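Local coordinates for methionine-R-sulfoxide reductase (Neisseria meningitidis, PDB 3MMH), which reduces the free amino acid methionine-R-sulfoxide to methionine, using a GAF-type fold whose pocket holds the substrate, at residues Leu56-Thr59 / Arg60-Glu63; Gln140-Glu143 / Thr144-Leu147; Arg159-Ala162 / Ser163-Ala166. All blocks are in the same frame, centred on the assembly; numbering follows the deposited sequence.

Contact 1: residues Leu56-Thr59 / Arg60-Glu63; sequences LVDT and RSDE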
ATOM      1  N   LEU A  56      -5.129  -7.831   7.720  1.00  9.46           N
ATOM      2  CA  LEU A  56      -6.573  -8.108   7.833  1.00 10.55           C
ATOM      3  C   LEU A  56      -6.794  -9.576   8.179  1.00 10.95           C
ATOM      4  O   LEU A  56      -6.075 -10.451   7.675  1.00 12.23           O
ATOM      5  CB  LEU A  56      -7.343  -7.720   6.558  1.00 11.26           C
ATOM      6  CG  LEU A  56      -7.301  -6.225   6.241  1.00 12.56           C
ATOM      7  CD1 LEU A  56      -7.924  -5.975   4.855  1.00 15.33           C
ATOM      8  CD2 LEU A  56      -7.891  -5.346   7.349  1.00 15.49           C
ATOM      9  N   VAL A  57      -7.758  -9.851   9.030  1.00 11.62           N
ATOM     10  CA  VAL A  57      -8.037 -11.216   9.435  1.00 12.46           C
ATOM     11  C   VAL A  57      -8.633 -12.029   8.268  1.00 13.43           C
ATOM     12  O   VAL A  57      -9.616 -11.590   7.664  1.00 15.97           O
ATOM     13  CB  VAL A  57      -8.984 -11.238  10.665  1.00 13.38           C
ATOM     14  CG1 VAL A  57      -9.479 -12.657  10.928  1.00 15.58           C
ATOM     15  CG2 VAL A  57      -8.301 -10.629  11.873  1.00 14.98           C
ATOM     16  N   ASP A  58      -8.080 -13.206   8.047  1.00 13.41           N
ATOM     17  CA  ASP A  58      -8.576 -14.232   7.158  1.00 16.89           C
ATOM     18  C   ASP A  58      -9.185 -15.306   7.990  1.00 16.82           C
ATOM     19  O   ASP A  58      -8.468 -16.101   8.603  1.00 20.00           O
ATOM     20  CB  ASP A  58      -7.473 -14.826   6.298  1.00 17.13           C
ATOM     21  CG  ASP A  58      -7.978 -15.824   5.312  1.00 21.96           C
ATOM     22  OD1 ASP A  58      -9.156 -15.909   5.011  1.00 26.79           O
ATOM     23  OD2 ASP A  58      -7.137 -16.601   4.863  1.00 30.01           O
ATOM     24  N   THR A  59     -10.508 -15.346   8.058  1.00 19.39           N
ATOM     25  CA  THR A  59     -11.180 -16.377   8.833  1.00 23.31           C
ATOM     26  C   THR A  59     -11.007 -17.792   8.255  1.00 22.39           C
ATOM     27  O   THR A  59     -11.044 -18.782   9.026  1.00 28.78           O
ATOM     28  CB  THR A  59     -12.652 -16.011   8.972  1.00 26.12           C
ATOM     29  OG1 THR A  59     -13.209 -15.799   7.666  1.00 28.27           O
ATOM     30  CG2 THR A  59     -12.877 -14.715   9.777  1.00 28.16           C
ATOM     31  N   ARG A  60     -10.626 -17.963   7.006  1.00 21.93           N
ATOM     32  CA  ARG A  60     -10.486 -19.335   6.545  1.00 23.54           C
ATOM     33  C   ARG A  60      -9.246 -19.985   7.254  1.00 23.83           C
ATOM     34  O   ARG A  60      -9.246 -21.171   7.559  1.00 27.15           O
ATOM     35  CB  ARG A  60     -10.296 -19.341   5.070  1.00 23.56           C
ATOM     36  CG  ARG A  60     -11.515 -18.989   4.284  0.30 24.06           C
ATOM     37  CD  ARG A  60     -11.234 -18.926   2.763  0.30 26.45           C
ATOM     38  NE  ARG A  60     -11.115 -20.246   2.115  0.30 27.90           N
ATOM     39  CZ  ARG A  60     -10.773 -20.420   0.833  0.30 29.46           C
ATOM     40  NH1 ARG A  60     -10.523 -19.368   0.072  0.30 32.09           N
ATOM     41  NH2 ARG A  60     -10.663 -21.625   0.308  0.30 30.66           N
ATOM     42  N   SER A  61      -8.162 -19.217   7.471  1.00 21.40           N
ATOM     43  CA  SER A  61      -6.866 -19.718   7.887  1.00 21.18           C
ATOM     44  C   SER A  61      -6.477 -19.282   9.299  1.00 19.60           C
ATOM     45  O   SER A  61      -5.447 -19.703   9.812  1.00 21.60           O
ATOM     46  CB  SER A  61      -5.823 -19.237   6.849  1.00 21.78           C
ATOM     47  OG  SER A  61      -5.610 -17.890   6.970  1.00 22.95           O
ATOM     48  N   ASP A  62      -7.294 -18.452   9.978  1.00 18.43           N
ATOM     49  CA  ASP A  62      -6.950 -17.874  11.289  0.70 19.46           C
ATOM     50  C   ASP A  62      -5.569 -17.222  11.257  1.00 17.23           C
ATOM     51  O   ASP A  62      -4.715 -17.369  12.181  1.00 17.12           O
ATOM     52  CB  ASP A  62      -7.027 -18.862  12.405  0.70 21.87           C
ATOM     53  CG  ASP A  62      -8.414 -19.384  12.556  0.70 25.10           C
ATOM     54  OD1 ASP A  62      -9.355 -18.552  12.492  0.70 28.46           O
ATOM     55  OD2 ASP A  62      -8.554 -20.603  12.702  0.70 31.96           O
ATOM     56  N   GLU A  63      -5.385 -16.435  10.195  1.00 14.52           N
ATOM     57  CA  GLU A  63      -4.170 -15.655  10.053  1.00 12.43           C
ATOM     58  C   GLU A  63      -4.513 -14.215   9.715  1.00 12.03           C
ATOM     59  O   GLU A  63      -5.537 -13.935   9.069  1.00 13.63           O
ATOM     60  CB  GLU A  63      -3.310 -16.215   8.883  1.00 13.77           C
ATOM     61  CG  GLU A  63      -2.761 -17.589   9.115  1.00 16.26           C
ATOM     62  CD  GLU A  63      -2.146 -18.265   7.964  1.00 20.87           C
ATOM     63  OE1 GLU A  63      -2.474 -18.031   6.830  1.00 24.47           O
ATOM     64  OE2 GLU A  63      -1.392 -19.218   8.235  1.00 29.17           O
TER

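Contact 2: residues Gln140-Glu143 / Thr144-Leu147; sequences QFDE and TDAL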
ATOM      1  N   GLN A 140      10.021   4.639  19.731  1.00 15.01           N
ATOM      2  CA  GLN A 140       9.408   5.661  18.905  1.00 14.09           C
ATOM      3  C   GLN A 140       7.925   5.821  19.234  1.00 13.10           C
ATOM      4  O   GLN A 140       7.344   6.863  18.919  1.00 13.30           O
ATOM      5  CB  GLN A 140       9.620   5.324  17.427  1.00 13.54           C
ATOM      6  CG  GLN A 140       9.299   6.534  16.557  1.00 15.47           C
ATOM      7  CD  GLN A 140      10.228   7.717  16.797  1.00 18.28           C
ATOM      8  OE1 GLN A 140      11.420   7.494  17.025  1.00 20.01           O
ATOM      9  NE2 GLN A 140       9.710   8.952  16.804  1.00 17.13           N
ATOM     10  N   PHE A 141       7.311   4.802  19.794  1.00 11.95           N
ATOM     11  CA  PHE A 141       5.886   4.777  20.024  1.00 11.05           C
ATOM     12  C   PHE A 141       5.581   4.753  21.522  1.00 11.87           C
ATOM     13  O   PHE A 141       6.213   4.016  22.284  1.00 13.46           O
ATOM     14  CB  PHE A 141       5.190   3.577  19.359  1.00 10.92           C
ATOM     15  CG  PHE A 141       5.558   3.466  17.904  1.00 10.53           C
ATOM     16  CD1 PHE A 141       4.947   4.270  16.978  1.00 10.04           C
ATOM     17  CD2 PHE A 141       6.544   2.589  17.471  1.00 10.76           C
ATOM     18  CE1 PHE A 141       5.320   4.165  15.642  1.00 10.91           C
ATOM     19  CE2 PHE A 141       6.901   2.521  16.151  1.00 11.35           C
ATOM     20  CZ  PHE A 141       6.278   3.302  15.218  1.00 10.63           C
ATOM     21  N   ASP A 142       4.668   5.620  21.933  1.00 11.70           N
ATOM     22  CA  ASP A 142       4.342   5.763  23.312  1.00 12.12           C
ATOM     23  C   ASP A 142       2.831   5.990  23.490  1.00 12.08           C
ATOM     24  O   ASP A 142       2.028   5.665  22.606  1.00 12.48           O
ATOM     25  CB  ASP A 142       5.213   6.876  23.932  1.00 12.86           C
ATOM     26  CG  ASP A 142       4.894   8.237  23.436  1.00 14.36           C
ATOM     27  OD1 ASP A 142       3.884   8.432  22.755  1.00 14.16           O
ATOM     28  OD2 ASP A 142       5.662   9.178  23.721  1.00 18.67           O
ATOM     29  N   GLU A 143       2.447   6.506  24.665  1.00 12.83           N
ATOM     30  CA  GLU A 143       1.045   6.665  24.966  1.00 14.23           C
ATOM     31  C   GLU A 143       0.311   7.621  23.997  1.00 12.13           C
ATOM     32  O   GLU A 143      -0.884   7.486  23.780  1.00 12.71           O
ATOM     33  CB  GLU A 143       0.813   7.070  26.441  1.00 14.75           C
ATOM     34  CG  GLU A 143       1.158   8.475  26.793  1.00 18.79           C
ATOM     35  CD  GLU A 143       2.625   8.699  27.097  1.00 18.03           C
ATOM     36  OE1 GLU A 143       3.435   7.767  26.923  1.00 18.65           O
ATOM     37  OE2 GLU A 143       2.948   9.895  27.479  1.00 20.69           O
ATOM     38  N   THR A 144       1.032   8.578  23.461  1.00 12.38           N
ATOM     39  CA  THR A 144       0.432   9.488  22.476  1.00 11.92           C
ATOM     40  C   THR A 144       0.020   8.710  21.239  1.00 11.69           C
ATOM     41  O   THR A 144      -1.076   8.861  20.710  1.00 11.49           O
ATOM     42  CB  THR A 144       1.400  10.624  22.120  1.00 13.04           C
ATOM     43  OG1 THR A 144       1.663  11.389  23.311  1.00 16.76           O
ATOM     44  CG2 THR A 144       0.908  11.539  21.073  1.00 13.28           C
ATOM     45  N   ASP A 145       0.931   7.849  20.764  1.00 10.81           N
ATOM     46  CA  ASP A 145       0.587   7.020  19.594  1.00 10.03           C
ATOM     47  C   ASP A 145      -0.584   6.062  19.909  1.00 10.10           C
ATOM     48  O   ASP A 145      -1.469   5.870  19.141  1.00 10.43           O
ATOM     49  CB  ASP A 145       1.816   6.199  19.143  1.00 10.25           C
ATOM     50  CG  ASP A 145       2.944   7.112  18.849  1.00 10.35           C
ATOM     51  OD1 ASP A 145       3.014   7.724  17.730  1.00 10.51           O
ATOM     52  OD2 ASP A 145       3.851   7.255  19.725  1.00 11.28           O
ATOM     53  N   ALA A 146      -0.548   5.454  21.114  1.00 10.65           N
ATOM     54  CA  ALA A 146      -1.629   4.536  21.462  1.00 11.46           C
ATOM     55  C   ALA A 146      -2.942   5.283  21.444  1.00 11.13           C
ATOM     56  O   ALA A 146      -3.954   4.788  20.947  1.00 11.63           O
ATOM     57  CB  ALA A 146      -1.336   3.885  22.814  1.00 12.48           C
ATOM     58  N   LEU A 147      -3.021   6.466  22.046  1.00 11.45           N
ATOM     59  CA  LEU A 147      -4.262   7.222  22.104  0.70 11.41           C
ATOM     60  C   LEU A 147      -4.770   7.565  20.691  1.00 10.20           C
ATOM     61  O   LEU A 147      -5.912   7.281  20.333  1.00 10.93           O
ATOM     62  CB  LEU A 147      -4.089   8.494  22.934  0.70 13.19           C
ATOM     63  CG  LEU A 147      -5.374   9.323  23.114  0.70 13.96           C
ATOM     64  CD1 LEU A 147      -6.213   8.659  24.224  0.70 14.24           C
ATOM     65  CD2 LEU A 147      -5.032  10.780  23.512  0.70 14.26           C
TER

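Contact 3: residues Arg159-Ala162 / Ser163-Ala166; sequences RFEA and SRQA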
ATOM      1  N   ARG A 159     -15.545   3.241   8.494  1.00 11.32           N
ATOM      2  CA  ARG A 159     -15.413   3.062   7.034  1.00 11.49           C
ATOM      3  C   ARG A 159     -15.551   1.623   6.613  1.00 11.05           C
ATOM      4  O   ARG A 159     -16.072   1.347   5.524  1.00 11.71           O
ATOM      5  CB  ARG A 159     -14.092   3.662   6.493  1.00 12.02           C
ATOM      6  CG  ARG A 159     -13.944   5.146   6.791  1.00 12.93           C
ATOM      7  CD  ARG A 159     -15.154   5.985   6.518  1.00 15.31           C
ATOM      8  NE  ARG A 159     -15.596   5.914   5.123  1.00 13.71           N
ATOM      9  CZ  ARG A 159     -16.833   6.083   4.742  1.00 13.24           C
ATOM     10  NH1 ARG A 159     -17.806   6.210   5.638  1.00 16.05           N
ATOM     11  NH2 ARG A 159     -17.098   6.041   3.417  1.00 15.62           N
ATOM     12  N   PHE A 160     -15.112   0.676   7.439  1.00 11.09           N
ATOM     13  CA  PHE A 160     -15.295  -0.755   7.141  1.00 11.89           C
ATOM     14  C   PHE A 160     -16.778  -1.041   7.059  1.00 12.27           C
ATOM     15  O   PHE A 160     -17.308  -1.674   6.150  1.00 13.44           O
ATOM     16  CB  PHE A 160     -14.587  -1.653   8.143  1.00 12.03           C
ATOM     17  CG  PHE A 160     -14.842  -3.089   7.904  1.00 12.22           C
ATOM     18  CD1 PHE A 160     -14.233  -3.766   6.887  1.00 14.44           C
ATOM     19  CD2 PHE A 160     -15.776  -3.757   8.666  1.00 14.77           C
ATOM     20  CE1 PHE A 160     -14.515  -5.072   6.655  1.00 18.25           C
ATOM     21  CE2 PHE A 160     -16.046  -5.157   8.422  1.00 16.62           C
ATOM     22  CZ  PHE A 160     -15.373  -5.753   7.414  1.00 19.22           C
ATOM     23  N   GLU A 161     -17.531  -0.611   8.074  1.00 13.61           N
ATOM     24  CA  GLU A 161     -18.953  -0.813   8.028  1.00 15.02           C
ATOM     25  C   GLU A 161     -19.623  -0.128   6.828  1.00 15.42           C
ATOM     26  O   GLU A 161     -20.514  -0.682   6.192  1.00 15.90           O
ATOM     27  CB  GLU A 161     -19.545  -0.335   9.338  1.00 16.22           C
ATOM     28  CG  GLU A 161     -19.110  -1.042  10.623  1.00 22.44           C
ATOM     29  CD  GLU A 161     -19.317  -2.527  10.554  0.50 25.10           C
ATOM     30  OE1 GLU A 161     -20.151  -3.042   9.731  0.50 26.42           O
ATOM     31  OE2 GLU A 161     -18.619  -3.168  11.335  0.50 24.25           O
ATOM     32  N   ALA A 162     -19.173   1.061   6.485  1.00 15.25           N
ATOM     33  CA  ALA A 162     -19.729   1.760   5.302  1.00 14.37           C
ATOM     34  C   ALA A 162     -19.430   1.020   4.047  1.00 13.70           C
ATOM     35  O   ALA A 162     -20.276   0.938   3.166  1.00 15.03           O
ATOM     36  CB  ALA A 162     -19.157   3.184   5.193  1.00 16.72           C
ATOM     37  N   SER A 163     -18.298   0.277   3.987  1.00 13.31           N
ATOM     38  CA  SER A 163     -17.919  -0.479   2.788  1.00 13.46           C
ATOM     39  C   SER A 163     -18.947  -1.599   2.583  1.00 13.58           C
ATOM     40  O   SER A 163     -19.216  -1.961   1.437  1.00 15.29           O
ATOM     41  CB  SER A 163     -16.499  -1.035   2.888  1.00 13.24           C
ATOM     42  OG  SER A 163     -16.397  -2.200   3.694  1.00 14.63           O
ATOM     43  N   ARG A 164     -19.505  -2.127   3.632  1.00 13.53           N
ATOM     44  CA  ARG A 164     -20.473  -3.221   3.554  0.60 14.48           C
ATOM     45  C   ARG A 164     -21.823  -2.775   3.139  1.00 13.36           C
ATOM     46  O   ARG A 164     -22.620  -3.551   2.577  1.00 14.73           O
ATOM     47  CB  ARG A 164     -20.548  -3.973   4.866  0.60 15.95           C
ATOM     48  CG  ARG A 164     -19.221  -4.496   5.355  0.60 20.46           C
ATOM     49  CD  ARG A 164     -19.372  -5.088   6.736  0.60 25.17           C
ATOM     50  NE  ARG A 164     -20.206  -6.276   6.816  0.60 28.82           N
ATOM     51  CZ  ARG A 164     -20.379  -6.947   7.951  0.60 33.96           C
ATOM     52  NH1 ARG A 164     -19.847  -6.526   9.097  0.60 36.81           N
ATOM     53  NH2 ARG A 164     -21.136  -8.028   7.948  0.60 34.66           N
ATOM     54  N   GLN A 165     -22.159  -1.496   3.377  1.00 12.57           N
ATOM     55  CA  GLN A 165     -23.445  -0.933   3.058  1.00 11.82           C
ATOM     56  C   GLN A 165     -23.434  -0.145   1.772  1.00 11.91           C
ATOM     57  O   GLN A 165     -24.488   0.357   1.327  1.00 13.14           O
ATOM     58  CB  GLN A 165     -23.943  -0.050   4.192  1.00 14.24           C
ATOM     59  CG  GLN A 165     -24.091  -0.844   5.495  1.00 16.02           C
ATOM     60  CD  GLN A 165     -24.975  -2.043   5.379  1.00 15.34           C
ATOM     61  OE1 GLN A 165     -26.004  -2.043   4.745  1.00 17.32           O
ATOM     62  NE2 GLN A 165     -24.586  -3.118   6.015  1.00 17.14           N
ATOM     63  N   ALA A 166     -22.282  -0.014   1.123  1.00 12.55           N
ATOM     64  CA  ALA A 166     -22.169   0.777  -0.088  1.00 12.84           C
ATOM     65  C   ALA A 166     -22.732   0.046  -1.290  1.00 13.38           C
ATOM     66  O   ALA A 166     -22.547  -1.146  -1.390  1.00 14.04           O
ATOM     67  CB  ALA A 166     -20.711   1.092  -0.349  1.00 14.08           C
TER
HETATM   68  O   HOH W   1     -22.479  -2.456   8.177  1.00 31.48           O

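Contact 1: residues Leu56-Thr59 / Arg60-Glu63
Asp58 and Glu63 pair across a tight turn, and most of the polar contacts gather on Asp58. The backbone bonds come first. Asp58 N donates to Glu63 O over 2.8 Å, nearly straight at 166°. The return bond from Glu63 N to Asp58 O is weak at 3.5 Å. Asp58 O also takes a weak bond from Ser61 N at 3.3 Å. Asp62 and Glu63 together face Asp58, which makes a G1 beta bulge. Asp62 has a left-handed backbone conformation, both angles positive, as the first residue of such a bulge commonly does.

The side-chain bonds come next. With CG trans to the backbone N (chi1 -176°), the Asp58 carboxylate reaches Arg60 N and Ser61 OG. Its OD1 accepts from Arg60 N at 3.2 Å, and the donor sits well above the carboxylate plane. Its OD2 lies 2.9 Å from Ser61 OG. Ser61 OG is also 3.1 Å from Glu63 OE1, and its single proton may serve either carboxylate.

Charges form the third group. The side chains of Asp58 and Glu63 leave the same face of the sheet. Arg77 makes a salt bridge with Glu63 OE1 and a long, weak ion pair with Asp58 OD2, which probably eases their repulsion. The Arg60 guanidinium leads away and bonds Ala166 O of the second subunit.

The hairpin joins strand 51-58 to strand 63-70. The backbone of Val57 is hydrogen-bonded to that of Ile128 of strand 126-135 on the other flank, and Leu56 packs on Trp32 and Leu36 of helix 32-47.

Contact 2: residues Gln140-Glu143 / Thr144-Leu147
A capping box opens helix 143-165 of the GAF fold, with Asp142 at the N-cap and Asp145 three residues on. The Asp142 side chain accepts from Thr144 N, and the Asp145 side chain accepts from the N-H of Asp142 itself. Thr144 N donates to Asp142 OD1 at 2.9 Å. This bond is bent, with an N-H...O angle of 136°, and comes from above the carboxylate plane. In Asp142, CG stands between the backbone N and the carbonyl carbon (chi1 68°), which brings OD1 round to Thr144 N. In return, Asp142 N donates to Asp145 OD2 over 2.9 Å. That bond is straighter, at 162°, and reaches the anti side of the carboxylate close to its plane.

Helical bonding then takes over. Ala146 N binds Asp142 O at 3.0 Å, and Leu147 N binds Glu143 O at 2.9 Å.

The box brings two carboxylates close together. Asp142 OD1 and Asp145 OD2 are 3.3 Å apart, with their planes clearly turned against each other. Lys11 of helix 11-27 forms salt bridges to both oxygens, which probably offsets the repulsion. Tyr15 of the same helix bonds Asp145 OD1. Thr144 packs against Lys11, Ala12 and Tyr15, so helix 11-27 covers this side of the cap. Gln140 and Asp145 also belong to a magnesium site seen in the crystal, and Phe141 to another.

Phe141 is buried against Ala133 and Ser135 of strand 126-135 and Ile117 of strand 115-123. Its ring meets Trp49. The Asp145 carboxylate stands at the ring edge, steeply turned against it, with CG 3.9 Å from Phe141 CD1.

Contact 3: residues Arg159-Ala162 / Ser163-Ala166
Arg159 O accepts from Ser163 N at 2.9 Å in a helical turn, but further along the backbone N-H bonds to Phe160 O and Glu161 O are weak and shared between i+3 and i+4 donors. Gln165 N binds Ala162 O at 3.1 Å, an i+3 bond.

The Ser163 hydroxyl folds back on its own helix. OG sits between the backbone N and the carbonyl carbon (chi1 78°), turned back toward Phe160 O. It donates to that oxygen at 2.7 Å, in the carbonyl plane and on a lone pair.

This is the last part of helix 143-165, where it lies by helix 32-47. The Phe160 ring meets Trp32 of that helix edge-to-face, and Ser163 also touches Trp32.

Glu161 and Arg164 run side by side. Their salt bridge is long, with OE1 3.6 Å from NH1 and the two planes 41° apart. Each has another partner near strand 115-123: Glu161 OE2 bonds Ser123 OG, and Arg164 NH1 pairs with Asp124. Arg164 CD lies 3.7 Å from Phe160 CE2. One water donates to Glu161 OE1 at 2.9 Å and accepts from Gln165 NE2 at 3.1 Å.

How the contacts relate
Along the chain the order is contact 1, contact 2, contact 3. Contact 1 is the turn between strands 51-58 and 63-70 of the antiparallel sheet. Contacts 2 and 3 lie near the start and at the last turns of helix 143-165, with centres 28 Å apart, on opposite sides of the chain's centre. Contact 1 is nearer to contact 3 (centres 19 Å apart, nearest atoms about 7 Å) than to contact 2 (27 Å between centres). None touches another within the chain. In the assembly, contact 1 reaches the C-terminal end of the second subunit through Arg60. The reverse contact, to this chain's own contact 3, is not made.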